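Local coordinates for cell division control protein 45 cdc45 putative (PDB 6CC2) that probably serves in eukaryotic DNA replication as the Cdc45 subunit of the CMG helicase, together with the Mcm2-7 ring and GINS, at residues V37-K40 against I41-M45; P111-K114 against L115-T118; T274-I277 against A278-G282; G498-F501 against T502-A505. One frame throughout, in Å; residues are numbered along the deposited sequence.

Contact 1 of 4, residues V37-K40 against I41-M45. With EDO (1,2-ethanediol), chain J.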
# COMPACT_ATOMS: atom_id res chain seq x y z
N VAL A 37 -4.82 -8.74 4.43
CA VAL A 37 -4.97 -9.03 5.86
C VAL A 37 -6.43 -9.27 6.20
O VAL A 37 -6.78 -10.19 6.94
CB VAL A 37 -4.38 -7.88 6.70
CG1 VAL A 37 -4.83 -7.97 8.15
CG2 VAL A 37 -2.85 -7.86 6.57
N CYS A 38 -7.33 -8.40 5.70
CA CYS A 38 -8.75 -8.56 5.99
C CYS A 38 -9.25 -9.90 5.47
O CYS A 38 -9.88 -10.67 6.21
CB CYS A 38 -9.52 -7.38 5.38
SG CYS A 38 -11.30 -7.41 5.65
N TYR A 39 -8.94 -10.22 4.21
CA TYR A 39 -9.28 -11.52 3.67
C TYR A 39 -8.77 -12.65 4.56
O TYR A 39 -9.48 -13.62 4.83
CB TYR A 39 -8.71 -11.69 2.27
CG TYR A 39 -9.08 -13.00 1.65
CD1 TYR A 39 -8.28 -14.13 1.86
CD2 TYR A 39 -10.23 -13.16 0.91
CE1 TYR A 39 -8.61 -15.35 1.33
CE2 TYR A 39 -10.56 -14.37 0.37
CZ TYR A 39 -9.76 -15.47 0.59
OH TYR A 39 -10.10 -16.71 0.05
N LYS A 40 -7.50 -12.57 4.98
CA LYS A 40 -6.89 -13.63 5.78
C LYS A 40 -7.66 -13.85 7.08
O LYS A 40 -8.00 -14.99 7.43
CB LYS A 40 -5.42 -13.27 6.07
CG LYS A 40 -4.67 -14.23 6.98
CD LYS A 40 -4.60 -15.61 6.39
CE LYS A 40 -3.77 -16.55 7.26
NZ LYS A 40 -3.70 -17.93 6.66
N ILE A 41 -7.97 -12.76 7.78
CA ILE A 41 -8.64 -12.87 9.08
C ILE A 41 -10.05 -13.44 8.91
O ILE A 41 -10.48 -14.32 9.66
CB ILE A 41 -8.64 -11.50 9.78
CG1 ILE A 41 -7.21 -11.14 10.18
CG2 ILE A 41 -9.54 -11.52 11.01
CD1 ILE A 41 -7.05 -9.76 10.83
N LEU A 42 -10.81 -12.92 7.93
CA LEU A 42 -12.10 -13.51 7.63
C LEU A 42 -11.96 -14.97 7.25
O LEU A 42 -12.77 -15.82 7.66
CB LEU A 42 -12.80 -12.74 6.52
CG LEU A 42 -13.15 -11.28 6.85
CD1 LEU A 42 -13.57 -10.57 5.57
CD2 LEU A 42 -14.23 -11.19 7.91
N SER A 43 -10.95 -15.29 6.43
CA SER A 43 -10.84 -16.66 5.95
C SER A 43 -10.52 -17.63 7.08
O SER A 43 -10.93 -18.79 7.03
CB SER A 43 -9.78 -16.75 4.86
OG SER A 43 -8.48 -16.59 5.41
N MSE A 44 -9.83 -17.18 8.12
CA MSE A 44 -9.53 -18.03 9.26
C MSE A 44 -10.80 -18.44 10.00
O MSE A 44 -10.95 -19.58 10.42
CB MSE A 44 -8.58 -17.33 10.23
CG MSE A 44 -7.21 -17.11 9.64
SE MSE A 44 -6.20 -15.79 10.65
CE MSE A 44 -5.78 -16.86 12.24
N MSE A 45 -11.70 -17.47 10.20
CA MSE A 45 -12.99 -17.73 10.82
C MSE A 45 -13.81 -18.67 9.93
O MSE A 45 -14.37 -19.64 10.41
CB MSE A 45 -13.75 -16.43 11.04
CG MSE A 45 -13.14 -15.56 12.13
SE MSE A 45 -14.28 -14.04 12.50
CE MSE A 45 -13.50 -12.79 11.21
C1 EDO J . -7.80 -19.29 1.42
O1 EDO J . -9.04 -18.86 0.86
C2 EDO J . -7.99 -19.58 2.90
O2 EDO J . -9.06 -20.52 3.07
O HOH W 1 -6.42 -18.79 6.22
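With chi1 at 71°, S43 tucks its hydroxyl between its own N and C, and OG donates to K40 O at 2.6 Å. M44 N also donates to K40 O, and both donors arrive from the same face of the carbonyl plane, so one acceptor carries a backbone and a side-chain bond. The K40 chain bends at chi2 (62°, about CB-CG) and runs forward past S43, its CD 4.1 Å from S43 OG. A water joins the two polar ends, accepting from K40 NZ and donating to S43 OG at 3.1 Å; the main partner of NZ is S386 OG. On another side, V37 and I41 lie side by side, CG1 to CD1 3.9 Å, and C38 SG rests on L42 CD1. Y39 OH shares a 2.5 Å hydrogen bond with O1 of an ethanediol, probably from the crystallisation liquor; O1 lies at the ring edge, near its plane, and the molecule also bonds to E47 and H53. Helix 33-48 is the crossover of the beta-alpha-beta unit between strands 24-29 and 53-57; V37 and K40 pack on helices 374-385 and 199-213, C38 and I41 on helix 182-192, and Y39 and S43 on strand 53-57.

Contact 2 of 4, residues P111-K114 against L115-T118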
# COMPACT_ATOMS: atom_id res chain seq x y z
N PRO A 111 -15.73 9.76 3.08
CA PRO A 111 -17.02 9.26 3.60
C PRO A 111 -17.60 8.13 2.76
O PRO A 111 -17.24 7.96 1.60
CB PRO A 111 -17.92 10.48 3.53
CG PRO A 111 -17.36 11.30 2.42
CD PRO A 111 -15.86 11.12 2.54
N PHE A 112 -18.49 7.35 3.35
CA PHE A 112 -19.27 6.39 2.57
C PHE A 112 -20.19 7.13 1.60
O PHE A 112 -20.66 8.24 1.87
CB PHE A 112 -20.10 5.53 3.50
CG PHE A 112 -19.31 4.60 4.37
CD1 PHE A 112 -18.32 3.78 3.83
CD2 PHE A 112 -19.57 4.51 5.72
CE1 PHE A 112 -17.60 2.91 4.63
CE2 PHE A 112 -18.86 3.64 6.53
CZ PHE A 112 -17.88 2.85 5.99
N ASN A 113 -20.45 6.50 0.46
CA ASN A 113 -21.45 7.02 -0.47
C ASN A 113 -22.82 7.06 0.21
O ASN A 113 -23.25 6.09 0.83
CB ASN A 113 -21.50 6.16 -1.73
CG ASN A 113 -22.62 6.57 -2.67
OD1 ASN A 113 -23.76 6.14 -2.53
ND2 ASN A 113 -22.30 7.41 -3.65
N LYS A 114 -23.52 8.19 0.07
CA LYS A 114 -24.77 8.39 0.79
C LYS A 114 -25.83 7.38 0.38
O LYS A 114 -26.63 6.94 1.21
CB LYS A 114 -25.26 9.82 0.60
CG LYS A 114 -24.50 10.84 1.44
CD LYS A 114 -24.82 12.28 1.03
CE LYS A 114 -26.28 12.63 1.25
NZ LYS A 114 -26.59 14.01 0.80
N LEU A 115 -25.87 7.01 -0.90
CA LEU A 115 -26.86 6.04 -1.33
C LEU A 115 -26.51 4.64 -0.84
O LEU A 115 -27.41 3.82 -0.60
CB LEU A 115 -27.02 6.07 -2.84
CG LEU A 115 -27.56 7.38 -3.41
CD1 LEU A 115 -27.59 7.32 -4.94
CD2 LEU A 115 -28.93 7.71 -2.87
N ASN A 116 -25.21 4.36 -0.66
CA ASN A 116 -24.80 3.14 0.03
C ASN A 116 -25.32 3.13 1.47
O ASN A 116 -25.76 2.10 1.98
CB ASN A 116 -23.28 3.01 0.04
CG ASN A 116 -22.70 2.59 -1.32
OD1 ASN A 116 -23.41 2.45 -2.32
ND2 ASN A 116 -21.40 2.40 -1.35
N VAL A 117 -25.26 4.29 2.14
CA VAL A 117 -25.66 4.36 3.54
C VAL A 117 -27.16 4.13 3.68
O VAL A 117 -27.61 3.47 4.62
CB VAL A 117 -25.24 5.71 4.15
CG1 VAL A 117 -25.76 5.84 5.57
CG2 VAL A 117 -23.74 5.87 4.13
N THR A 118 -27.96 4.70 2.78
CA THR A 118 -29.41 4.61 2.92
C THR A 118 -29.98 3.31 2.35
O THR A 118 -31.15 3.02 2.60
CB THR A 118 -30.09 5.81 2.25
OG1 THR A 118 -29.75 5.84 0.86
CG2 THR A 118 -29.64 7.10 2.90
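From N113, whose extended backbone (phi/psi -61°/133°) ends the approach to helix 114-118, the chain turns into the helix, and V117 N donates to N113 O at 3.0 Å. N113 is the N-cap. Its CG stands anti to its own N (chi1 174°), which carries the amide oxygen over the start of the first turn. There OD1 accepts from N116 N at 3.0 Å, the donor lying in the amide plane on a lone pair, while L115 N, though nearer at 2.8 Å, meets it at a poor angle and gives a weak bond. The N116 side chain lies beside the cap, its ND2 3.8 Å from N113 CB. Its amide turns to the loop 86-90 and the start of helix 91-95, where OD1 accepts from V91 N and ND2 makes weak bonds to backbone oxygens, among them G87 O. G87 is also bonded to the backbone of N113, so the cap and the first turn are tied to the same region. On the apolar side, V117 CG2 touches F112 CB at 3.7 Å, the hydrophobic staple, joining N' (F112) to N4 (V117); both side chains also pack on L124 of strand 122-125. The next backbone bond runs from T118 N to K114 O at 3.0 Å. The chemistry is that of a helix start: one neutral amide oxygen serves as acceptor for two N-H groups, one of them weakly, that have no preceding turn to bond to, and the staple beside it probably helps fix where the helix begins.

Contact 3 of 4, residues T274-I277 against A278-G282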
# COMPACT_ATOMS: atom_id res chain seq x y z
N THR A 274 15.18 5.50 2.56
CA THR A 274 14.01 5.86 3.37
C THR A 274 13.57 7.26 2.94
O THR A 274 14.24 8.26 3.22
CB THR A 274 14.33 5.78 4.85
OG1 THR A 274 14.74 4.43 5.17
CG2 THR A 274 13.11 6.14 5.68
N ARG A 275 12.43 7.33 2.24
CA ARG A 275 12.13 8.48 1.42
C ARG A 275 11.97 9.76 2.23
O ARG A 275 12.45 10.82 1.81
CB ARG A 275 10.88 8.21 0.58
CG ARG A 275 11.10 7.03 -0.32
CD ARG A 275 9.90 6.69 -1.19
NE ARG A 275 10.14 5.43 -1.88
CZ ARG A 275 9.26 4.83 -2.68
NH1 ARG A 275 8.07 5.38 -2.90
NH2 ARG A 275 9.57 3.66 -3.24
N GLU A 276 11.23 9.70 3.33
CA GLU A 276 10.98 10.94 4.08
C GLU A 276 12.27 11.44 4.71
O GLU A 276 12.51 12.65 4.77
CB GLU A 276 9.92 10.71 5.16
CG GLU A 276 9.71 11.95 6.05
CD GLU A 276 8.57 11.80 7.04
OE1 GLU A 276 7.53 11.22 6.68
OE2 GLU A 276 8.72 12.28 8.19
N ILE A 277 13.13 10.52 5.15
CA ILE A 277 14.38 10.92 5.80
C ILE A 277 15.36 11.44 4.78
O ILE A 277 15.97 12.50 4.97
CB ILE A 277 14.95 9.71 6.58
CG1 ILE A 277 13.89 9.12 7.50
CG2 ILE A 277 16.17 10.10 7.36
CD1 ILE A 277 13.23 10.10 8.44
N ALA A 278 15.51 10.73 3.66
CA ALA A 278 16.41 11.21 2.61
C ALA A 278 16.00 12.59 2.11
O ALA A 278 16.85 13.46 1.86
CB ALA A 278 16.43 10.21 1.46
N SER A 279 14.70 12.83 1.98
CA SER A 279 14.23 14.13 1.52
C SER A 279 14.61 15.23 2.51
O SER A 279 15.02 16.31 2.11
CB SER A 279 12.71 14.10 1.32
OG SER A 279 12.36 13.20 0.29
N LYS A 280 14.46 14.96 3.80
CA LYS A 280 14.74 15.96 4.82
C LYS A 280 16.23 16.17 5.02
O LYS A 280 16.64 17.26 5.40
CB LYS A 280 14.07 15.56 6.13
CG LYS A 280 12.56 15.71 6.08
CD LYS A 280 11.88 15.24 7.35
CE LYS A 280 10.39 15.57 7.31
NZ LYS A 280 9.68 15.15 8.55
N LEU A 281 17.04 15.14 4.80
CA LEU A 281 18.49 15.30 4.87
C LEU A 281 19.08 15.90 3.61
O LEU A 281 20.26 16.26 3.62
CB LEU A 281 19.16 13.95 5.14
CG LEU A 281 18.87 13.30 6.49
CD1 LEU A 281 19.45 11.90 6.52
CD2 LEU A 281 19.43 14.14 7.62
N GLY A 282 18.31 16.02 2.54
CA GLY A 282 18.81 16.63 1.32
C GLY A 282 19.86 15.82 0.59
O GLY A 282 20.65 16.38 -0.16
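E276 and K280, one turn apart, lie side by side and point the same way, both chains extended beyond CG, and their ends close a salt bridge of 3.0 Å between E276 OE2 and K280 NZ. The ammonium stands above the carboxylate, 42° out of its plane. Before the charges meet, the aliphatic parts run together, K280 CE 3.9 Å from E276 CG. NZ has its stronger partner in H333 O, and E276 OE1 faces R460 in a long, weak ion pair. I277 and L281 are likewise parallel neighbours on a buried side of the helix, CG2 to CD1 3.8 Å. S279 turns back instead: with chi1 at -64° its OG sits anti to its own C, and donates to R275 O at 2.8 Å. S279 N reaches the same oxygen at 3.0 Å from the opposite face of the carbonyl plane, so R275 O is gripped from both faces by one residue. T274 is the N-cap by position, and its carbonyl accepts a nearly straight bond from A278 N at 2.8 Å. The T274 hydroxyl is engaged with S270 and M260, and the R275 guanidinium leads away to a salt bridge with E456 and a hydrogen bond to N404. The short helix 275-281 thus combines an apolar side with a polar one, on which K280 probably offsets part of the E276 charge.

Contact 4 of 4, residues G498-F501 against T502-A505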
# COMPACT_ATOMS: atom_id res chain seq x y z
N GLY A 498 -8.77 11.57 -12.51
CA GLY A 498 -9.16 10.48 -13.38
C GLY A 498 -10.07 10.94 -14.50
O GLY A 498 -9.92 10.51 -15.66
N ALA A 499 -11.05 11.79 -14.18
CA ALA A 499 -11.99 12.24 -15.20
C ALA A 499 -11.24 12.97 -16.31
O ALA A 499 -11.46 12.72 -17.51
CB ALA A 499 -13.06 13.13 -14.58
N LYS A 500 -10.34 13.88 -15.93
CA LYS A 500 -9.69 14.71 -16.94
C LYS A 500 -8.60 13.94 -17.68
O LYS A 500 -8.40 14.16 -18.88
CB LYS A 500 -9.14 15.98 -16.29
CG LYS A 500 -10.23 16.89 -15.68
CD LYS A 500 -11.31 17.21 -16.69
CE LYS A 500 -12.43 18.08 -16.09
NZ LYS A 500 -13.52 18.30 -17.07
N PHE A 501 -7.90 13.03 -17.00
CA PHE A 501 -6.95 12.18 -17.70
C PHE A 501 -7.66 11.33 -18.75
O PHE A 501 -7.18 11.19 -19.89
CB PHE A 501 -6.21 11.28 -16.71
CG PHE A 501 -5.09 10.48 -17.33
CD1 PHE A 501 -5.35 9.25 -17.92
CD2 PHE A 501 -3.79 10.95 -17.32
CE1 PHE A 501 -4.31 8.52 -18.50
CE2 PHE A 501 -2.76 10.22 -17.89
CZ PHE A 501 -3.02 9.02 -18.49
N THR A 502 -8.81 10.76 -18.40
CA THR A 502 -9.52 9.91 -19.34
C THR A 502 -10.19 10.73 -20.43
O THR A 502 -10.21 10.31 -21.59
CB THR A 502 -10.54 9.03 -18.62
OG1 THR A 502 -11.50 9.82 -17.95
CG2 THR A 502 -9.85 8.14 -17.64
N GLN A 503 -10.71 11.91 -20.09
CA GLN A 503 -11.30 12.78 -21.10
C GLN A 503 -10.25 13.22 -22.13
O GLN A 503 -10.56 13.33 -23.33
CB GLN A 503 -11.94 14.00 -20.44
CG GLN A 503 -13.25 13.69 -19.72
CD GLN A 503 -13.84 14.90 -19.01
OE1 GLN A 503 -13.56 16.05 -19.37
NE2 GLN A 503 -14.65 14.65 -17.99
N THR A 504 -9.01 13.45 -21.69
CA THR A 504 -7.95 13.79 -22.63
C THR A 504 -7.71 12.65 -23.60
O THR A 504 -7.63 12.85 -24.83
CB THR A 504 -6.66 14.13 -21.87
OG1 THR A 504 -6.90 15.22 -20.96
CG2 THR A 504 -5.57 14.51 -22.84
N ALA A 505 -7.58 11.43 -23.07
CA ALA A 505 -7.46 10.26 -23.94
C ALA A 505 -8.61 10.16 -24.92
O ALA A 505 -8.41 9.87 -26.11
CB ALA A 505 -7.37 8.99 -23.10
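T504 and T502 fold their hydroxyls back onto carbonyls of K500, G498 and A499 in the preceding turn, reinforcing the regular i to i+4 hydrogen bonding of helix 494-508. The close-packed side holds F501, T504 and A505. The F501 ring meets F520 of strand 519-525 and touches Y532 of helix 529-537; T504 packs on Y532, A535 and L536 of that helix, and A505 on I510 and I512. The buried T504 hydroxyl is satisfied within the helix: OG1 reaches K500 O at 2.8 Å, while T504 N approaches the same oxygen at 3.0 Å from the other face of its plane. A505 N adds a straight bond to F501 O at 3.2 Å. The less buried side, with A499, K500 and Q503, is polar and more loosely joined. There K500 and Q503 lie side by side, pointing the same way, and NZ donates to Q503 OE1 at 3.2 Å. The donor comes obliquely, at 116° to the C=O and 28° from the amide plane. S542, near the C-terminus, is the stronger partner of K500 NZ, and F540 packs on the lysine. A499 CB lies 4.1 Å from Q503 NE2, a light touch. T502 lies between the two sides, with F520 on one flank; its OG1 stands between its own N and C (chi1 60°), which places the hydroxyl 2.9 Å from both G498 O and A499 O, two acceptors for one proton.

How the contacts relate
Contact 1 is the buried one, contact 2 lies at the surface, and contacts 3 and 4 are partly buried. No two touch: their centres stand 25 to 39 Å apart. Contacts 1 and 2 serve the same parallel sheet, the first in a crossover helix, the second at a helix start beside strand 122-125; contact 4 packs on the mixed sheet, and contact 3 against helix 444-462. Hydroxyl-to-carbonyl bonds recur in contacts 1, 3 and 4, whereas contact 2 relies chiefly on an asparagine cap. Only contact 3 has a salt bridge between its segments; the lysines of contacts 4 and 1 meet a neutral amide and a water, their main partners, S542 and S386, lying outside.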